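Local coordinates for protein thiosulfate sulfurtransferase TUM1 (Saccharomyces cerevisiae, PDB 3UTN) that transfers persulfide sulfur from the cysteine desulfurase NFS1 to UBA4 for the 2-thiolation of wobble uridine in tRNA, and shows thiosulfate sulfurtransferase activity, at residues 36-41 with 45-50; 62-67 with 76-81; 90-95 with 221-226; 193-198 with 319-324. All coordinates share one frame; numbering follows the deposited sequence.

In the fold
From the N terminus, contact 1 closes the short loop, residues 42-46, between helix 32-41 and strand 47-51. Contact 2 follows in series, setting helix 63-69 against strand 77-78; the two touch because strands 47-51 and 77-78 are neighbours in the first parallel sheet, with Pro49 beside Ile77. Just beyond, the loop of contact 3 starts, His93 packing on Ile81. Contact 3 spans 125 intervening residues to join the first rhodanese domain to the second. Contact 4 (193-198 with 319-324) ties two parts of the second domain. Its segments alternate with those of contact 3, so these two cross, their centres about 18 Å apart, whereas contacts 1 and 2 enclose no other contact.

Contact 1 (36-41 with 45-50); sequences VKLVAS and HRIVPV
Ile47 aims its side chain at the flank of helix 32-41, and its terminal methyl CD1 does nearly all the touching. With CG1 beside the backbone N and anti to the carbonyl carbon (chi1 -65°) and the chain extended at the next bond (chi2 168°), CD1 reaches the helix backbone itself. It comes to 3.3 Å from Val39 CA and lies against the carbonyl oxygen of Leu38. Leu38 and Val39 flank this methyl, each slanting across the isoleucine. From Leu38 the branch point approaches, CG to Ile47 CD1 being 3.5 Å, with CD2 a little farther off. Val39 offers its CG2 branch, which stands 3.9 Å from both Ile47 CD1 and Ile47 CG2, so that the two branches of the isoleucine share one valine methyl. This is helix-on-sheet packing in an alpha/beta rhodanese fold: helix 32-41 runs from the edge strand 28-30 of the five-stranded parallel sheet to the inner strand 47-51. Leu38 also packs on Ile115 and Tyr143, from the next two strands. No hydrogen bond crosses between 36-41 and 45-50. In the last helical turn Ser41 OG donates to Lys37 O over 2.7 Å from above the carbonyl plane, and the same oxygen accepts from Ser41 N. Before the strand, Arg46 forms a salt bridge with Asp114 and a cation-pi contact with Tyr169.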
loop_
_atom_site.group_PDB
_atom_site.type_symbol
_atom_site.label_atom_id
_atom_site.label_comp_id
_atom_site.label_asym_id
_atom_site.label_seq_id
_atom_site.Cartn_x
_atom_site.Cartn_y
_atom_site.Cartn_z
ATOM N N VAL A 36 -5.034 -19.261 7.094
ATOM C CA VAL A 36 -4.677 -20.657 7.338
ATOM C C VAL A 36 -5.763 -21.562 6.784
ATOM O O VAL A 36 -5.472 -22.633 6.254
ATOM C CB VAL A 36 -4.367 -20.974 8.814
ATOM C CG1 VAL A 36 -3.126 -20.215 9.252
ATOM C CG2 VAL A 36 -5.546 -20.660 9.716
ATOM N N LYS A 37 -7.008 -21.099 6.875
ATOM C CA LYS A 37 -8.118 -21.815 6.271
ATOM C C LYS A 37 -7.845 -21.932 4.780
ATOM O O LYS A 37 -7.921 -23.012 4.210
ATOM C CB LYS A 37 -9.439 -21.097 6.518
ATOM C CG LYS A 37 -10.631 -21.878 6.004
ATOM C CD LYS A 37 -11.919 -21.090 6.102
ATOM C CE LYS A 37 -13.051 -21.932 5.546
ATOM N NZ LYS A 37 -14.367 -21.375 5.939
ATOM N N LEU A 38 -7.502 -20.808 4.168
ATOM C CA LEU A 38 -7.173 -20.780 2.753
ATOM C C LEU A 38 -6.049 -21.762 2.467
ATOM O O LEU A 38 -6.180 -22.620 1.598
ATOM C CB LEU A 38 -6.785 -19.370 2.320
ATOM C CG LEU A 38 -6.319 -19.168 0.880
ATOM C CD1 LEU A 38 -7.468 -19.324 -0.100
ATOM C CD2 LEU A 38 -5.688 -17.794 0.767
ATOM N N VAL A 39 -4.960 -21.655 3.219
ATOM C CA VAL A 39 -3.822 -22.541 3.032
ATOM C C VAL A 39 -4.242 -23.991 3.193
ATOM O O VAL A 39 -3.946 -24.821 2.348
ATOM C CB VAL A 39 -2.663 -22.210 3.991
ATOM C CG1 VAL A 39 -1.541 -23.226 3.847
ATOM C CG2 VAL A 39 -2.137 -20.818 3.708
ATOM N N ALA A 40 -4.958 -24.279 4.272
ATOM C CA ALA A 40 -5.353 -25.641 4.574
ATOM C C ALA A 40 -6.285 -26.190 3.512
ATOM O O ALA A 40 -6.209 -27.360 3.164
ATOM C CB ALA A 40 -6.012 -25.700 5.935
ATOM N N SER A 41 -7.161 -25.335 2.998
ATOM C CA SER A 41 -8.194 -25.768 2.073
ATOM C C SER A 41 -7.692 -25.799 0.644
ATOM O O SER A 41 -8.295 -26.439 -0.216
ATOM C CB SER A 41 -9.406 -24.854 2.177
ATOM O OG SER A 41 -9.811 -24.742 3.526
ATOM N N HIS A 45 -4.323 -23.911 -6.010
ATOM C CA HIS A 45 -3.378 -22.812 -6.149
ATOM C C HIS A 45 -2.299 -22.842 -5.127
ATOM O O HIS A 45 -2.550 -23.055 -3.949
ATOM C CB HIS A 45 -4.097 -21.474 -6.062
ATOM C CG HIS A 45 -5.312 -21.373 -6.946
ATOM N ND1 HIS A 45 -5.235 -21.431 -8.283
ATOM C CD2 HIS A 45 -6.658 -21.189 -6.636
ATOM C CE1 HIS A 45 -6.463 -21.303 -8.809
ATOM N NE2 HIS A 45 -7.335 -21.150 -7.798
ATOM N N ARG A 46 -1.075 -22.609 -5.562
ATOM C CA ARG A 46 -0.002 -22.417 -4.620
ATOM C C ARG A 46 -0.307 -21.156 -3.825
ATOM O O ARG A 46 -0.775 -20.162 -4.377
ATOM C CB ARG A 46 1.312 -22.277 -5.358
ATOM C CG ARG A 46 2.522 -22.616 -4.522
ATOM C CD ARG A 46 3.733 -22.717 -5.416
ATOM N NE ARG A 46 4.015 -21.437 -6.056
ATOM C CZ ARG A 46 5.136 -21.152 -6.709
ATOM N NH1 ARG A 46 6.096 -22.059 -6.826
ATOM N NH2 ARG A 46 5.290 -19.954 -7.250
ATOM N N ILE A 47 -0.087 -21.210 -2.521
ATOM C CA ILE A 47 -0.273 -20.025 -1.711
ATOM C C ILE A 47 1.085 -19.525 -1.301
ATOM O O ILE A 47 1.841 -20.196 -0.597
ATOM C CB ILE A 47 -1.175 -20.255 -0.499
ATOM C CG1 ILE A 47 -2.585 -20.583 -0.981
ATOM C CG2 ILE A 47 -1.189 -19.011 0.382
ATOM C CD1 ILE A 47 -3.479 -21.105 0.107
ATOM N N VAL A 48 1.395 -18.344 -1.791
ATOM C CA VAL A 48 2.694 -17.781 -1.580
ATOM C C VAL A 48 2.465 -16.553 -0.747
ATOM O O VAL A 48 1.984 -15.541 -1.248
ATOM C CB VAL A 48 3.384 -17.429 -2.906
ATOM C CG1 VAL A 48 4.733 -16.784 -2.631
ATOM C CG2 VAL A 48 3.542 -18.674 -3.757
ATOM N N PRO A 49 2.753 -16.665 0.554
ATOM C CA PRO A 49 2.729 -15.483 1.370
ATOM C C PRO A 49 3.831 -14.601 0.857
ATOM O O PRO A 49 4.848 -15.083 0.369
ATOM C CB PRO A 49 3.062 -16.006 2.761
ATOM C CG PRO A 49 2.697 -17.444 2.716
ATOM C CD PRO A 49 3.094 -17.859 1.339
ATOM N N VAL A 50 3.594 -13.310 0.911
ATOM C CA VAL A 50 4.521 -12.382 0.347
ATOM C C VAL A 50 4.812 -11.423 1.461
ATOM O O VAL A 50 3.966 -10.643 1.857
ATOM C CB VAL A 50 3.916 -11.653 -0.855
ATOM C CG1 VAL A 50 4.911 -10.653 -1.415
ATOM C CG2 VAL A 50 3.517 -12.653 -1.924
#

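Contact 2 (62-67 with 76-81); sequences DNKVDF and SIFFDI. With DMS (dimethyl sulfoxide), chain G.
Phe67 takes the CB of Phe78 over the centre of one ring face, a CH-pi contact with 3.4 Å between Phe78 CB and the Phe67 ring centroid. The two rings, their planes 47° apart, meet obliquely. At the edge of the Phe67 ring, CZ lies 3.4 Å from Ser76 O. The Phe78 ring is approached by two residues of the helix: Asn63 brings ND2 to the ring edge, 3.2 Å from Phe78 CZ, its amide turned 83° from the ring plane, while Lys64 CG lies 3.5 Å from Phe78 CE2.

In the next shell, Asn63 ND2 donates to Thr53 O and, over 2.6 Å, to a water that in turn donates to Asp80 OD1; Ala83 N also bonds that oxygen. Lys64 NZ donates to the oxygen of a dimethyl sulfoxide molecule probably left from crystallisation. Asp62 caps the helix N terminus, its OD2 accepting a nearly straight bond from Val65 N at 2.8 Å.

Helix 63-69 forms the crossover of a beta-alpha-beta unit between strands 47-51 and 77-78, the latter outermost in its sheet. Phe67 touches Asp51 of the first strand, whereas Phe79 turns away from helix 63-69 and packs on helices 98-107 and 127-136.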
loop_
_atom_site.group_PDB
_atom_site.type_symbol
_atom_site.label_atom_id
_atom_site.label_comp_id
_atom_site.label_asym_id
_atom_site.label_seq_id
_atom_site.Cartn_x
_atom_site.Cartn_y
_atom_site.Cartn_z
ATOM N N ASP A 62 16.051 -3.950 9.035
ATOM C CA ASP A 62 16.449 -4.480 7.760
ATOM C C ASP A 62 15.346 -5.419 7.365
ATOM O O ASP A 62 15.220 -6.499 7.934
ATOM C CB ASP A 62 17.777 -5.211 7.890
ATOM C CG ASP A 62 18.369 -5.576 6.550
ATOM O OD1 ASP A 62 19.588 -5.392 6.390
ATOM O OD2 ASP A 62 17.628 -6.044 5.659
ATOM N N ASN A 63 14.529 -4.987 6.414
ATOM C CA ASN A 63 13.387 -5.780 5.986
ATOM C C ASN A 63 13.841 -7.093 5.374
ATOM O O ASN A 63 13.221 -8.130 5.583
ATOM C CB ASN A 63 12.500 -4.991 5.025
ATOM C CG ASN A 63 13.220 -4.574 3.761
ATOM O OD1 ASN A 63 14.447 -4.495 3.721
ATOM N ND2 ASN A 63 12.455 -4.284 2.727
ATOM N N LYS A 64 14.952 -7.033 4.651
ATOM C CA LYS A 64 15.507 -8.198 3.994
ATOM C C LYS A 64 16.026 -9.187 5.032
ATOM O O LYS A 64 15.697 -10.365 4.979
ATOM C CB LYS A 64 16.588 -7.779 2.996
ATOM C CG LYS A 64 16.007 -7.208 1.704
ATOM C CD LYS A 64 17.009 -6.416 0.876
ATOM C CE LYS A 64 17.997 -7.311 0.149
ATOM N NZ LYS A 64 18.960 -6.563 -0.707
ATOM N N VAL A 65 16.794 -8.695 6.000
ATOM C CA VAL A 65 17.283 -9.541 7.081
ATOM C C VAL A 65 16.101 -10.066 7.877
ATOM O O VAL A 65 16.066 -11.234 8.251
ATOM C CB VAL A 65 18.264 -8.787 7.996
ATOM C CG1 VAL A 65 18.431 -9.495 9.337
ATOM C CG2 VAL A 65 19.607 -8.658 7.304
ATOM N N ASP A 66 15.124 -9.198 8.114
ATOM C CA ASP A 66 13.938 -9.605 8.850
ATOM C C ASP A 66 13.188 -10.685 8.122
ATOM O O ASP A 66 12.705 -11.623 8.734
ATOM C CB ASP A 66 13.045 -8.420 9.141
ATOM C CG ASP A 66 13.585 -7.582 10.259
ATOM O OD1 ASP A 66 14.701 -7.898 10.727
ATOM O OD2 ASP A 66 12.903 -6.635 10.678
ATOM N N PHE A 67 13.121 -10.579 6.805
ATOM C CA PHE A 67 12.481 -11.639 6.073
ATOM C C PHE A 67 13.246 -12.936 6.255
ATOM O O PHE A 67 12.665 -13.991 6.496
ATOM C CB PHE A 67 12.411 -11.337 4.593
ATOM C CG PHE A 67 11.926 -12.498 3.806
ATOM C CD1 PHE A 67 10.570 -12.786 3.759
ATOM C CD2 PHE A 67 12.820 -13.353 3.178
ATOM C CE1 PHE A 67 10.106 -13.876 3.050
ATOM C CE2 PHE A 67 12.357 -14.451 2.478
ATOM C CZ PHE A 67 11.001 -14.707 2.407
ATOM N N SER A 76 6.841 -18.104 2.361
ATOM C CA SER A 76 6.856 -16.698 2.005
ATOM C C SER A 76 7.914 -16.408 0.975
ATOM O O SER A 76 8.971 -17.017 0.973
ATOM C CB SER A 76 7.145 -15.827 3.214
ATOM O OG SER A 76 6.011 -15.720 4.043
ATOM N N ILE A 77 7.612 -15.468 0.103
ATOM C CA ILE A 77 8.637 -14.846 -0.667
ATOM C C ILE A 77 8.749 -13.487 -0.033
ATOM O O ILE A 77 7.848 -13.026 0.687
ATOM C CB ILE A 77 8.276 -14.700 -2.147
ATOM C CG1 ILE A 77 7.000 -13.868 -2.306
ATOM C CG2 ILE A 77 8.160 -16.072 -2.783
ATOM C CD1 ILE A 77 6.661 -13.538 -3.733
ATOM N N PHE A 78 9.871 -12.852 -0.279
ATOM C CA PHE A 78 10.027 -11.506 0.136
ATOM C C PHE A 78 9.756 -10.648 -1.075
ATOM O O PHE A 78 10.309 -10.878 -2.142
ATOM C CB PHE A 78 11.430 -11.275 0.645
ATOM C CG PHE A 78 11.711 -9.855 0.957
ATOM C CD1 PHE A 78 11.106 -9.241 2.049
ATOM C CD2 PHE A 78 12.565 -9.118 0.151
ATOM C CE1 PHE A 78 11.357 -7.916 2.337
ATOM C CE2 PHE A 78 12.823 -7.792 0.443
ATOM C CZ PHE A 78 12.217 -7.193 1.532
ATOM N N PHE A 79 8.882 -9.672 -0.901
ATOM C CA PHE A 79 8.594 -8.725 -1.949
ATOM C C PHE A 79 9.339 -7.467 -1.588
ATOM O O PHE A 79 8.992 -6.776 -0.632
ATOM C CB PHE A 79 7.103 -8.452 -2.019
ATOM C CG PHE A 79 6.698 -7.547 -3.140
ATOM C CD1 PHE A 79 6.848 -6.171 -3.028
ATOM C CD2 PHE A 79 6.143 -8.068 -4.302
ATOM C CE1 PHE A 79 6.460 -5.328 -4.055
ATOM C CE2 PHE A 79 5.751 -7.230 -5.335
ATOM C CZ PHE A 79 5.908 -5.860 -5.209
ATOM N N ASP A 80 10.370 -7.179 -2.358
ATOM C CA ASP A 80 11.176 -6.022 -2.100
ATOM C C ASP A 80 10.479 -4.792 -2.645
ATOM O O ASP A 80 10.551 -4.493 -3.834
ATOM C CB ASP A 80 12.554 -6.188 -2.718
ATOM C CG ASP A 80 13.539 -5.193 -2.178
ATOM O OD1 ASP A 80 13.115 -4.076 -1.828
ATOM O OD2 ASP A 80 14.729 -5.528 -2.101
ATOM N N ILE A 81 9.798 -4.091 -1.748
ATOM C CA ILE A 81 9.091 -2.858 -2.070
ATOM C C ILE A 81 9.998 -1.893 -2.824
ATOM O O ILE A 81 9.569 -1.246 -3.777
ATOM C CB ILE A 81 8.544 -2.207 -0.773
ATOM C CG1 ILE A 81 7.331 -2.993 -0.261
ATOM C CG2 ILE A 81 8.221 -0.733 -0.962
ATOM C CD1 ILE A 81 6.138 -3.017 -1.192
HETATM S S DMS G . 19.434 -3.280 1.396
HETATM O O DMS G . 20.374 -4.162 0.650
HETATM C C1 DMS G . 20.305 -2.246 2.442
HETATM C C2 DMS G . 18.743 -2.125 0.325
HETATM O O HOH W 1 9.874 -4.854 0.921
HETATM O O HOH W 2 13.366 -3.177 0.534
#

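Contact 3 (90-95 with 221-226); sequences PYPHMF and EPRSDI
Arg223 sends its side chain toward Pro92, with CG beside the backbone N and the chain extended through CD before it bends at chi3 (60°). CB and CG only carry the head across, and Arg223 CD comes no nearer than 4.3 Å to Pro92 CG. Arg223 NE donates to Asp225 OD1 over 2.9 Å, meeting the syn lone pair of that oxygen, which is tilted from the guanidinium plane. Arg223 NH2 completes a side-on, two-nitrogen salt bridge, 2.7 Å from Asp225 OD2, an almost straight bond (174°) in the guanidinium plane. This grip fixes the rotation of the head and leaves NH1 to face the proline. Arg223 NH1 meets Pro92 CD at 3.4 Å and Pro92 CG at 3.6 Å. With a leucine in place of Arg223, Asp225 would probably lose its charged mate and a gap would open beside the Pro92 ring. Pro92 also packs on Thr284 and, like Arg223, on Thr311, and its side chain is about 8 Å from that of Cys282, the active-site residue that forms the persulfide intermediate. The contact thus belongs to the interface between tandem rhodanese domains, the first contributing a loop beside the active site of the second.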
loop_
_atom_site.group_PDB
_atom_site.type_symbol
_atom_site.label_atom_id
_atom_site.label_comp_id
_atom_site.label_asym_id
_atom_site.label_seq_id
_atom_site.Cartn_x
_atom_site.Cartn_y
_atom_site.Cartn_z
ATOM N N PRO A 90 12.782 9.600 -10.184
ATOM C CA PRO A 90 13.402 10.390 -9.118
ATOM C C PRO A 90 12.533 10.387 -7.868
ATOM O O PRO A 90 12.962 10.837 -6.807
ATOM C CB PRO A 90 13.469 11.800 -9.713
ATOM C CG PRO A 90 12.413 11.829 -10.754
ATOM C CD PRO A 90 12.335 10.441 -11.310
ATOM N N TYR A 91 11.321 9.860 -8.006
ATOM C CA TYR A 91 10.353 9.842 -6.925
ATOM C C TYR A 91 10.363 8.476 -6.269
ATOM O O TYR A 91 10.522 7.463 -6.943
ATOM C CB TYR A 91 8.966 10.221 -7.458
ATOM C CG TYR A 91 9.074 11.343 -8.458
ATOM C CD1 TYR A 91 9.535 12.597 -8.065
ATOM C CD2 TYR A 91 8.782 11.138 -9.804
ATOM C CE1 TYR A 91 9.669 13.629 -8.974
ATOM C CE2 TYR A 91 8.917 12.166 -10.724
ATOM C CZ TYR A 91 9.358 13.407 -10.298
ATOM O OH TYR A 91 9.504 14.436 -11.190
ATOM N N PRO A 92 10.228 8.453 -4.938
ATOM C CA PRO A 92 10.279 7.220 -4.174
ATOM C C PRO A 92 9.085 6.319 -4.454
ATOM O O PRO A 92 8.001 6.806 -4.787
ATOM C CB PRO A 92 10.250 7.700 -2.717
ATOM C CG PRO A 92 9.677 9.071 -2.767
ATOM C CD PRO A 92 10.091 9.641 -4.081
ATOM N N HIS A 93 9.315 5.014 -4.339
ATOM C CA HIS A 93 8.262 4.005 -4.342
ATOM C C HIS A 93 7.303 4.151 -5.467
ATOM O O HIS A 93 6.096 3.997 -5.291
ATOM C CB HIS A 93 7.514 4.035 -3.023
ATOM C CG HIS A 93 8.407 3.848 -1.837
ATOM N ND1 HIS A 93 9.193 2.768 -1.695
ATOM C CD2 HIS A 93 8.632 4.648 -0.727
ATOM C CE1 HIS A 93 9.887 2.871 -0.555
ATOM N NE2 HIS A 93 9.543 4.023 0.039
ATOM N N MET A 94 7.839 4.461 -6.639
ATOM C CA MET A 94 7.018 4.589 -7.811
ATOM C C MET A 94 6.710 3.211 -8.316
ATOM O O MET A 94 7.560 2.323 -8.294
ATOM C CB MET A 94 7.698 5.432 -8.880
ATOM C CG MET A 94 7.779 6.895 -8.488
ATOM S SD MET A 94 6.203 7.516 -7.878
ATOM C CE MET A 94 5.253 7.524 -9.400
ATOM N N PHE A 95 5.477 3.043 -8.755
ATOM C CA PHE A 95 4.998 1.762 -9.195
ATOM C C PHE A 95 5.973 1.145 -10.177
ATOM O O PHE A 95 6.474 1.837 -11.065
ATOM C CB PHE A 95 3.641 1.912 -9.848
ATOM C CG PHE A 95 2.871 0.647 -9.870
ATOM C CD1 PHE A 95 2.210 0.219 -8.730
ATOM C CD2 PHE A 95 2.841 -0.137 -11.007
ATOM C CE1 PHE A 95 1.507 -0.964 -8.734
ATOM C CE2 PHE A 95 2.142 -1.326 -11.014
ATOM C CZ PHE A 95 1.482 -1.743 -9.878
ATOM N N GLU A 221 8.524 16.797 5.909
ATOM C CA GLU A 221 8.562 15.568 5.154
ATOM C C GLU A 221 9.770 14.770 5.609
ATOM O O GLU A 221 10.782 15.355 5.990
ATOM C CB GLU A 221 8.674 15.870 3.663
ATOM C CG GLU A 221 7.368 16.338 3.058
ATOM C CD GLU A 221 6.248 15.349 3.293
ATOM O OE1 GLU A 221 6.329 14.235 2.752
ATOM O OE2 GLU A 221 5.295 15.682 4.019
ATOM N N PRO A 222 9.673 13.429 5.581
ATOM C CA PRO A 222 10.847 12.623 5.893
ATOM C C PRO A 222 11.950 12.881 4.872
ATOM O O PRO A 222 13.080 12.471 5.081
ATOM C CB PRO A 222 10.335 11.184 5.778
ATOM C CG PRO A 222 9.110 11.266 4.940
ATOM C CD PRO A 222 8.502 12.593 5.267
ATOM N N ARG A 223 11.608 13.571 3.787
ATOM C CA ARG A 223 12.569 13.936 2.753
ATOM C C ARG A 223 13.123 15.335 2.974
ATOM O O ARG A 223 12.410 16.229 3.422
ATOM C CB ARG A 223 11.922 13.862 1.381
ATOM C CG ARG A 223 11.649 12.450 0.913
ATOM C CD ARG A 223 11.103 12.472 -0.498
ATOM N NE ARG A 223 12.037 13.076 -1.451
ATOM C CZ ARG A 223 12.750 12.395 -2.342
ATOM N NH1 ARG A 223 12.657 11.074 -2.413
ATOM N NH2 ARG A 223 13.557 13.038 -3.170
ATOM N N SER A 224 14.399 15.510 2.642
ATOM C CA SER A 224 15.109 16.767 2.873
ATOM C C SER A 224 14.845 17.800 1.784
ATOM O O SER A 224 14.952 19.001 2.026
ATOM C CB SER A 224 16.613 16.506 2.987
ATOM O OG SER A 224 17.066 15.695 1.912
ATOM N N ASP A 225 14.511 17.323 0.590
ATOM C CA ASP A 225 14.316 18.183 -0.572
ATOM C C ASP A 225 12.871 18.655 -0.687
ATOM O O ASP A 225 12.554 19.514 -1.511
ATOM C CB ASP A 225 14.729 17.443 -1.849
ATOM C CG ASP A 225 13.973 16.134 -2.043
ATOM O OD1 ASP A 225 13.556 15.514 -1.039
ATOM O OD2 ASP A 225 13.803 15.718 -3.207
ATOM N N ILE A 226 12.010 18.091 0.154
ATOM C CA ILE A 226 10.568 18.258 0.033
ATOM C C ILE A 226 10.015 18.971 1.252
ATOM O O ILE A 226 10.156 18.486 2.370
ATOM C CB ILE A 226 9.853 16.892 -0.116
ATOM C CG1 ILE A 226 10.417 16.097 -1.294
ATOM C CG2 ILE A 226 8.357 17.069 -0.310
ATOM C CD1 ILE A 226 10.428 16.853 -2.604
#

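Contact 4 (193-198 with 319-324); sequences QLVKSG and PEWIAE
Trp321 pushes its six-membered ring against the C-terminal turn of helix 188-196, a helix of the second rhodanese domain that closes here in a Schellman motif. The indole comes from the loop after helix 309-317 and gives the contact its largest buried surface; Val195 and Lys196 supply the rest from the helix. Val195 meets the ring through one branch: CG1, held anti to the backbone N (chi1 174°), lies 3.5 Å from Trp321 CE3 and 3.7 Å from Trp321 CZ3. The two side chains run past each other in opposite directions, and the methyl comes to the benzene portion obliquely. Lys196 is touched at its base, Trp321 CH2 sitting 3.6 Å from Lys196 CA and 4.1 Å from Lys196 CB.

Phe192, one turn earlier in the helix, meets the indole edge-to-face, and Trp313 NE1 donates to Trp321 O, holding the backbone that bears the ring. Val195 also packs on Trp313, Leu200 and Ile231. Replacing Trp321 by an alanine is likely to strip Val195 CG1 and the base of Lys196 of their cover and to cost Phe192 this edge-to-face neighbour.

The helix end is stitched by its own bonds. Gly198, with positive phi (66°), donates from N to Val195 O over 2.9 Å. One turn back, Gln193 O is gripped twice from opposite faces of its carbonyl plane, by Ser197 N and by Ser197 OG, each at 2.6 Å.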
loop_
_atom_site.group_PDB
_atom_site.type_symbol
_atom_site.label_atom_id
_atom_site.label_comp_id
_atom_site.label_asym_id
_atom_site.label_seq_id
_atom_site.Cartn_x
_atom_site.Cartn_y
_atom_site.Cartn_z
ATOM N N GLN A 193 -3.522 18.565 -13.098
ATOM C CA GLN A 193 -4.666 19.145 -13.803
ATOM C C GLN A 193 -5.842 19.305 -12.857
ATOM O O GLN A 193 -6.468 20.355 -12.819
ATOM C CB GLN A 193 -5.065 18.319 -15.030
ATOM C CG GLN A 193 -6.265 18.870 -15.801
ATOM C CD GLN A 193 -6.182 20.369 -16.102
ATOM O OE1 GLN A 193 -5.099 20.960 -16.151
ATOM N NE2 GLN A 193 -7.339 20.988 -16.313
ATOM N N LEU A 194 -6.122 18.261 -12.083
ATOM C CA LEU A 194 -7.203 18.307 -11.111
ATOM C C LEU A 194 -7.014 19.449 -10.139
ATOM O O LEU A 194 -7.958 20.158 -9.810
ATOM C CB LEU A 194 -7.303 16.982 -10.357
ATOM C CG LEU A 194 -7.885 15.857 -11.207
ATOM C CD1 LEU A 194 -7.620 14.526 -10.532
ATOM C CD2 LEU A 194 -9.367 16.091 -11.470
ATOM N N VAL A 195 -5.779 19.628 -9.693
ATOM C CA VAL A 195 -5.473 20.672 -8.743
ATOM C C VAL A 195 -5.412 22.018 -9.441
ATOM O O VAL A 195 -5.967 22.993 -8.950
ATOM C CB VAL A 195 -4.158 20.388 -8.007
ATOM C CG1 VAL A 195 -3.777 21.560 -7.121
ATOM C CG2 VAL A 195 -4.310 19.126 -7.180
ATOM N N LYS A 196 -4.732 22.055 -10.584
ATOM C CA LYS A 196 -4.650 23.267 -11.389
ATOM C C LYS A 196 -6.047 23.748 -11.745
ATOM O O LYS A 196 -6.326 24.935 -11.671
ATOM C CB LYS A 196 -3.830 23.030 -12.656
ATOM C CG LYS A 196 -3.635 24.275 -13.499
ATOM C CD LYS A 196 -2.774 23.991 -14.717
ATOM C CE LYS A 196 -2.573 25.252 -15.546
ATOM N NZ LYS A 196 -2.129 26.407 -14.715
ATOM N N SER A 197 -6.924 22.819 -12.115
ATOM C CA SER A 197 -8.300 23.160 -12.464
ATOM C C SER A 197 -9.170 23.401 -11.235
ATOM O O SER A 197 -10.320 23.815 -11.362
ATOM C CB SER A 197 -8.916 22.077 -13.341
ATOM O OG SER A 197 -8.995 20.860 -12.629
ATOM N N GLY A 198 -8.614 23.147 -10.050
ATOM C CA GLY A 198 -9.334 23.340 -8.789
ATOM C C GLY A 198 -10.484 22.365 -8.674
ATOM O O GLY A 198 -11.475 22.633 -7.993
ATOM N N PRO A 319 6.665 24.930 -4.884
ATOM C CA PRO A 319 6.075 25.454 -3.650
ATOM C C PRO A 319 4.725 26.137 -3.839
ATOM O O PRO A 319 3.975 26.293 -2.872
ATOM C CB PRO A 319 7.113 26.475 -3.177
ATOM C CG PRO A 319 7.796 26.914 -4.425
ATOM C CD PRO A 319 7.887 25.667 -5.255
ATOM N N GLU A 320 4.428 26.554 -5.067
ATOM C CA GLU A 320 3.178 27.237 -5.370
ATOM C C GLU A 320 2.004 26.295 -5.147
ATOM O O GLU A 320 0.917 26.711 -4.748
ATOM C CB GLU A 320 3.167 27.715 -6.822
ATOM C CG GLU A 320 2.365 28.987 -7.031
ATOM C CD GLU A 320 1.373 28.893 -8.178
ATOM O OE1 GLU A 320 1.788 28.599 -9.322
ATOM O OE2 GLU A 320 0.168 29.129 -7.928
ATOM N N TRP A 321 2.245 25.014 -5.397
ATOM C CA TRP A 321 1.202 24.011 -5.344
ATOM C C TRP A 321 1.230 23.243 -4.069
ATOM O O TRP A 321 0.770 22.108 -3.994
ATOM C CB TRP A 321 1.339 23.096 -6.529
ATOM C CG TRP A 321 1.034 23.835 -7.790
ATOM C CD1 TRP A 321 1.922 24.249 -8.773
ATOM C CD2 TRP A 321 -0.275 24.317 -8.223
ATOM N NE1 TRP A 321 1.263 24.914 -9.772
ATOM C CE2 TRP A 321 -0.058 24.991 -9.503
ATOM C CE3 TRP A 321 -1.560 24.244 -7.705
ATOM C CZ2 TRP A 321 -1.097 25.554 -10.217
ATOM C CZ3 TRP A 321 -2.602 24.823 -8.431
ATOM C CH2 TRP A 321 -2.374 25.464 -9.657
ATOM N N ILE A 322 1.773 23.886 -3.047
ATOM C CA ILE A 322 1.826 23.319 -1.728
ATOM C C ILE A 322 0.856 24.099 -0.873
ATOM O O ILE A 322 1.047 25.290 -0.623
ATOM C CB ILE A 322 3.247 23.401 -1.145
ATOM C CG1 ILE A 322 4.199 22.546 -1.984
ATOM C CG2 ILE A 322 3.246 22.998 0.324
ATOM C CD1 ILE A 322 5.640 22.613 -1.542
ATOM N N ALA A 323 -0.208 23.427 -0.461
ATOM C CA ALA A 323 -1.146 24.013 0.466
ATOM C C ALA A 323 -0.707 23.661 1.877
ATOM O O ALA A 323 -0.195 22.571 2.125
ATOM C CB ALA A 323 -2.552 23.519 0.187
ATOM N N GLU A 324 -0.880 24.607 2.789
ATOM C CA GLU A 324 -0.572 24.387 4.188
ATOM C C GLU A 324 -1.860 24.236 4.965
ATOM O O GLU A 324 -2.949 24.475 4.436
ATOM C CB GLU A 324 0.207 25.566 4.754
ATOM C CG GLU A 324 1.680 25.578 4.409
ATOM C CD GLU A 324 2.325 26.921 4.700
ATOM O OE1 GLU A 324 1.594 27.931 4.790
ATOM O OE2 GLU A 324 3.565 26.968 4.831
#